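Local coordinates for protein manganese lipoxygenase (Gaeumannomyces graminis, PDB 5FX8) that oxidises linoleic and alpha-linolenic acids with molecular oxygen to 11S- and 13R-hydroperoxy fatty acids at a catalytic manganese centre, at residues Tyr289-Leu292 and Phe293-Pro297; Ala354-Phe357 and Pro358-Tyr362. All coordinates share one frame; numbering follows the deposited sequence.

Contact 1: residues Tyr289-Leu292 and Phe293-Pro297. With MN (manganese (II) ion), chain I.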
loop_
_atom_site.group_PDB
_atom_site.type_symbol
_atom_site.label_atom_id
_atom_site.label_comp_id
_atom_site.label_asym_id
_atom_site.label_seq_id
_atom_site.Cartn_x
_atom_site.Cartn_y
_atom_site.Cartn_z
ATOM N N TYR A 289 13.545 6.707 -0.768
ATOM C CA TYR A 289 13.780 6.557 -2.173
ATOM C C TYR A 289 12.492 6.257 -2.921
ATOM O O TYR A 289 12.380 6.651 -4.075
ATOM C CB TYR A 289 14.820 5.468 -2.389
ATOM C CG TYR A 289 15.181 5.259 -3.834
ATOM C CD1 TYR A 289 16.103 6.078 -4.461
ATOM C CD2 TYR A 289 14.611 4.238 -4.562
ATOM C CE1 TYR A 289 16.440 5.887 -5.770
ATOM C CE2 TYR A 289 14.947 4.032 -5.880
ATOM C CZ TYR A 289 15.862 4.859 -6.485
ATOM O OH TYR A 289 16.198 4.662 -7.810
ATOM N N HIS A 290 11.510 5.567 -2.307
ATOM C CA HIS A 290 10.329 5.223 -3.112
ATOM C C HIS A 290 9.464 6.423 -3.454
ATOM O O HIS A 290 8.546 6.297 -4.276
ATOM C CB HIS A 290 9.464 4.158 -2.430
ATOM C CG HIS A 290 8.302 4.701 -1.657
ATOM N ND1 HIS A 290 8.457 5.258 -0.413
ATOM C CD2 HIS A 290 6.971 4.733 -1.921
ATOM C CE1 HIS A 290 7.277 5.635 0.047
ATOM N NE2 HIS A 290 6.357 5.330 -0.849
ATOM N N VAL A 291 9.716 7.578 -2.838
ATOM C CA VAL A 291 9.102 8.815 -3.297
ATOM C C VAL A 291 9.265 8.948 -4.803
ATOM O O VAL A 291 8.340 9.367 -5.511
ATOM C CB VAL A 291 9.716 9.997 -2.536
ATOM C CG1 VAL A 291 9.173 11.315 -3.022
ATOM C CG2 VAL A 291 9.414 9.829 -1.107
ATOM N N LEU A 292 10.417 8.515 -5.318
ATOM C CA LEU A 292 10.671 8.546 -6.749
ATOM C C LEU A 292 9.794 7.547 -7.503
ATOM O O LEU A 292 9.361 7.823 -8.630
ATOM C CB LEU A 292 12.160 8.305 -6.997
ATOM C CG LEU A 292 13.138 9.392 -6.532
ATOM C CD1 LEU A 292 14.551 8.985 -6.771
ATOM C CD2 LEU A 292 12.901 10.557 -7.356
ATOM N N PHE A 293 9.495 6.393 -6.904
ATOM C CA PHE A 293 8.488 5.521 -7.496
ATOM C C PHE A 293 7.144 6.216 -7.566
ATOM O O PHE A 293 6.297 5.814 -8.355
ATOM C CB PHE A 293 8.293 4.211 -6.719
ATOM C CG PHE A 293 9.499 3.304 -6.674
ATOM C CD1 PHE A 293 10.708 3.678 -7.205
ATOM C CD2 PHE A 293 9.419 2.063 -6.073
ATOM C CE1 PHE A 293 11.799 2.842 -7.137
ATOM C CE2 PHE A 293 10.521 1.220 -6.018
ATOM C CZ PHE A 293 11.696 1.620 -6.542
ATOM N N HIS A 294 6.907 7.233 -6.741
ATOM C CA HIS A 294 5.680 8.001 -6.929
ATOM C C HIS A 294 5.838 9.087 -7.996
ATOM O O HIS A 294 4.982 9.224 -8.865
ATOM C CB HIS A 294 5.227 8.614 -5.602
ATOM C CG HIS A 294 4.509 7.666 -4.693
ATOM N ND1 HIS A 294 3.184 7.345 -4.855
ATOM C CD2 HIS A 294 4.933 6.972 -3.613
ATOM C CE1 HIS A 294 2.818 6.497 -3.914
ATOM N NE2 HIS A 294 3.862 6.253 -3.145
ATOM N N THR A 295 6.932 9.840 -7.985
ATOM C CA THR A 295 7.017 11.056 -8.774
ATOM C C THR A 295 7.455 10.843 -10.222
ATOM O O THR A 295 7.111 11.667 -11.067
ATOM C CB THR A 295 7.938 12.093 -8.098
ATOM O OG1 THR A 295 9.242 11.552 -7.834
ATOM C CG2 THR A 295 7.350 12.528 -6.824
ATOM N N ILE A 296 8.156 9.770 -10.564
ATOM C CA ILE A 296 8.464 9.541 -11.983
ATOM C C ILE A 296 7.217 9.129 -12.777
ATOM O O ILE A 296 6.992 9.648 -13.888
ATOM C CB ILE A 296 9.594 8.507 -12.145
ATOM C CG1 ILE A 296 10.751 8.877 -11.248
ATOM C CG2 ILE A 296 10.083 8.477 -13.557
ATOM C CD1 ILE A 296 11.232 10.200 -11.511
ATOM N N PRO A 297 6.376 8.211 -12.279
ATOM C CA PRO A 297 5.098 7.989 -12.963
ATOM C C PRO A 297 4.260 9.244 -13.076
ATOM O O PRO A 297 3.712 9.492 -14.149
ATOM C CB PRO A 297 4.409 6.925 -12.100
ATOM C CG PRO A 297 5.470 6.235 -11.457
ATOM C CD PRO A 297 6.579 7.206 -11.231
HETATM MN MN MN I . 4.034 4.925 -1.491
HETATM O O HOH W 1 4.132 6.598 0.269
#
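H290 and H294 stand one turn apart on a helix whose backbone bonding is irregular exactly here. The N of H294 makes weak bonds to two carbonyls, H290 O and V291 O, while the N of L292 turns back to Y289 O instead of reaching a full turn. The next two bonds span a full turn: T295 N bonds V291 O at 2.9 Å, and I296 N reaches L292 O at 3.0 Å in a nearly straight bond, 171° at the hydrogen, before P297, with no N-H, interrupts the pattern again.

The imidazoles of H290 and H294 lie side by side and point the same way, their planes at 66°. H290 NE2 binds manganese at 2.4 Å and H294 NE2 at 2.1 Å; the two ring carbons named CD2 approach to 3.5 Å. The first torsion of H290, chi1 97°, places its ring beside the metal, and its ND1 bonds Q287 O, so that this bond and the metal at NE2 together hold the ring's rotation. Water 1 is a further ligand, lying in the plane of the H290 ring. H478, N482 and the C-terminal V618 complete the site, where the metal-bound water serves as the base for hydrogen abstraction.

On another side of the helix, H290 CA lies over one face of the F293 ring, toward its rim, and F293 CE1 meets Y289 CE2 at 3.6 Å, the two rings being steeply inclined. T295 OG1 has at most a weak, unsettled bond to V291 O; its stronger partner is T80.

Helix 460-481 covers Y289, H290, F293 and P297, with M481 touching the first three. Against Y289, V291 and L292 lies helix 351-363, while helix 328-336 meets H294 and T295.

Contact 2: residues Ala354-Phe357 and Pro358-Tyr362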
loop_
_atom_site.group_PDB
_atom_site.type_symbol
_atom_site.label_atom_id
_atom_site.label_comp_id
_atom_site.label_asym_id
_atom_site.label_seq_id
_atom_site.Cartn_x
_atom_site.Cartn_y
_atom_site.Cartn_z
ATOM N N ALA A 354 14.272 13.284 5.822
ATOM C CA ALA A 354 13.513 12.398 4.944
ATOM C C ALA A 354 13.146 13.069 3.627
ATOM O O ALA A 354 13.283 12.465 2.568
ATOM C CB ALA A 354 12.243 11.922 5.645
ATOM N N ILE A 355 12.644 14.309 3.679
ATOM C CA ILE A 355 12.247 14.998 2.453
ATOM C C ILE A 355 13.475 15.407 1.651
ATOM O O ILE A 355 13.424 15.461 0.425
ATOM C CB ILE A 355 11.331 16.199 2.785
ATOM C CG1 ILE A 355 9.917 15.731 3.076
ATOM C CG2 ILE A 355 11.206 17.162 1.632
ATOM C CD1 ILE A 355 9.268 15.168 1.878
ATOM N N ASP A 356 14.596 15.689 2.317
ATOM C CA ASP A 356 15.794 16.070 1.570
ATOM C C ASP A 356 16.365 14.902 0.768
ATOM O O ASP A 356 16.958 15.112 -0.296
ATOM C CB ASP A 356 16.829 16.660 2.532
ATOM C CG ASP A 356 18.222 16.836 1.911
ATOM O OD1 ASP A 356 18.439 17.842 1.195
ATOM O OD2 ASP A 356 19.123 16.002 2.184
ATOM N N PHE A 357 16.166 13.666 1.223
ATOM C CA PHE A 357 16.852 12.558 0.561
ATOM C C PHE A 357 16.458 12.327 -0.910
ATOM O O PHE A 357 17.366 12.229 -1.752
ATOM C CB PHE A 357 16.674 11.302 1.406
ATOM C CG PHE A 357 17.414 10.145 0.879
ATOM C CD1 PHE A 357 18.776 10.037 1.080
ATOM C CD2 PHE A 357 16.764 9.169 0.165
ATOM C CE1 PHE A 357 19.468 8.978 0.597
ATOM C CE2 PHE A 357 17.453 8.106 -0.325
ATOM C CZ PHE A 357 18.806 8.008 -0.113
ATOM N N PRO A 358 15.178 12.201 -1.293
ATOM C CA PRO A 358 14.886 11.977 -2.726
ATOM C C PRO A 358 15.271 13.131 -3.640
ATOM O O PRO A 358 15.554 12.909 -4.826
ATOM C CB PRO A 358 13.374 11.742 -2.741
ATOM C CG PRO A 358 12.899 12.368 -1.468
ATOM C CD PRO A 358 13.955 12.085 -0.484
ATOM N N GLY A 359 15.252 14.364 -3.135
ATOM C CA GLY A 359 15.788 15.469 -3.898
ATOM C C GLY A 359 17.288 15.395 -4.083
ATOM O O GLY A 359 17.792 15.763 -5.136
ATOM N N SER A 360 18.024 14.950 -3.066
ATOM C CA SER A 360 19.460 14.727 -3.241
ATOM C C SER A 360 19.740 13.643 -4.262
ATOM O O SER A 360 20.671 13.765 -5.061
ATOM C CB SER A 360 20.115 14.314 -1.936
ATOM O OG SER A 360 19.916 15.271 -0.946
ATOM N N VAL A 361 18.991 12.544 -4.199
ATOM C CA VAL A 361 19.135 11.500 -5.203
ATOM C C VAL A 361 18.904 12.076 -6.589
ATOM O O VAL A 361 19.723 11.904 -7.492
ATOM C CB VAL A 361 18.181 10.335 -4.902
ATOM C CG1 VAL A 361 18.257 9.280 -5.977
ATOM C CG2 VAL A 361 18.519 9.741 -3.570
ATOM N N TYR A 362 17.796 12.794 -6.762
ATOM C CA TYR A 362 17.445 13.338 -8.064
ATOM C C TYR A 362 18.486 14.334 -8.534
ATOM O O TYR A 362 18.807 14.405 -9.727
ATOM C CB TYR A 362 16.075 13.996 -7.987
ATOM C CG TYR A 362 15.375 14.108 -9.318
ATOM C CD1 TYR A 362 14.926 12.974 -9.986
ATOM C CD2 TYR A 362 15.158 15.341 -9.899
ATOM C CE1 TYR A 362 14.302 13.078 -11.204
ATOM C CE2 TYR A 362 14.524 15.453 -11.098
ATOM C CZ TYR A 362 14.103 14.334 -11.747
ATOM O OH TYR A 362 13.484 14.504 -12.947
#
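D356 O receives two groups from S360, one full turn further along the helix. S360 N bonds it at 3.0 Å, with 158° at the hydrogen, and S360 OG lies at the same distance from that carbonyl, although the hydroxyl proton has another acceptor within reach, so this second bond is not settled. With chi1 -58°, OG sits beside its own backbone N, and this is what lets the hydroxyl lean back over the preceding turn. The carboxylate of D356 approaches as well: its OD2 lies 3.3 Å from S360 OG. The stronger partners of that carboxylate are outside the segments, a salt bridge to K222 and a hydrogen bond to Y223, so its charge is probably well balanced; Y219 and K222 also reach S360 OG weakly.

The next turn is closed by V361 N bonding F357 O at 3.0 Å. Beside that bond the side chains of the same two residues meet. F357 has CG anti to the backbone N (chi1 -176°), which turns the ring out from the helix flank, within reach of V361, and V361 sets CG2 over one face in a CH-pi contact, 4.0 Å from the centroid and somewhat toward the rim. M288 of helix 268-305 and Y223 also touch F357.

P358 has no N-H to offer the turn before it, and the helix is kinked there. Its ring fills the position instead: CD lies 3.1 Å from A354 O and also rests against F357 CB.

The arrangement is a proline kink within a helix, combined with a serine hydroxyl folded back onto the carbonyl four residues earlier. It belongs to helix 351-363 of the lipoxygenase domain, outside the metal coordination sphere: the nearest atom of the P358 side chain is about 12 Å from the manganese.

Overall arrangement
Contact 1 is the more central and more deeply buried, its centre about 9 Å from the centre of the chain against about 15 Å for the centre of contact 2, which is partly buried. Both are short pieces of helix with an irregular turn, yet their chemistry diverges: imidazoles and metal dominate 289-297, whereas 354-362 relies on a hydroxyl, a carboxylate and packing around a proline. The two helices, 268-305 and 351-363, meet directly. V361 CG1 lies 3.8 Å from L292 CD1 and also touches Y289, P358 packs on V291, and Y362 reaches L292. V361, P358 and Y362 thus pack against the metal-bearing helix, while D356 and S360 turn to K222, Y223 and Y219.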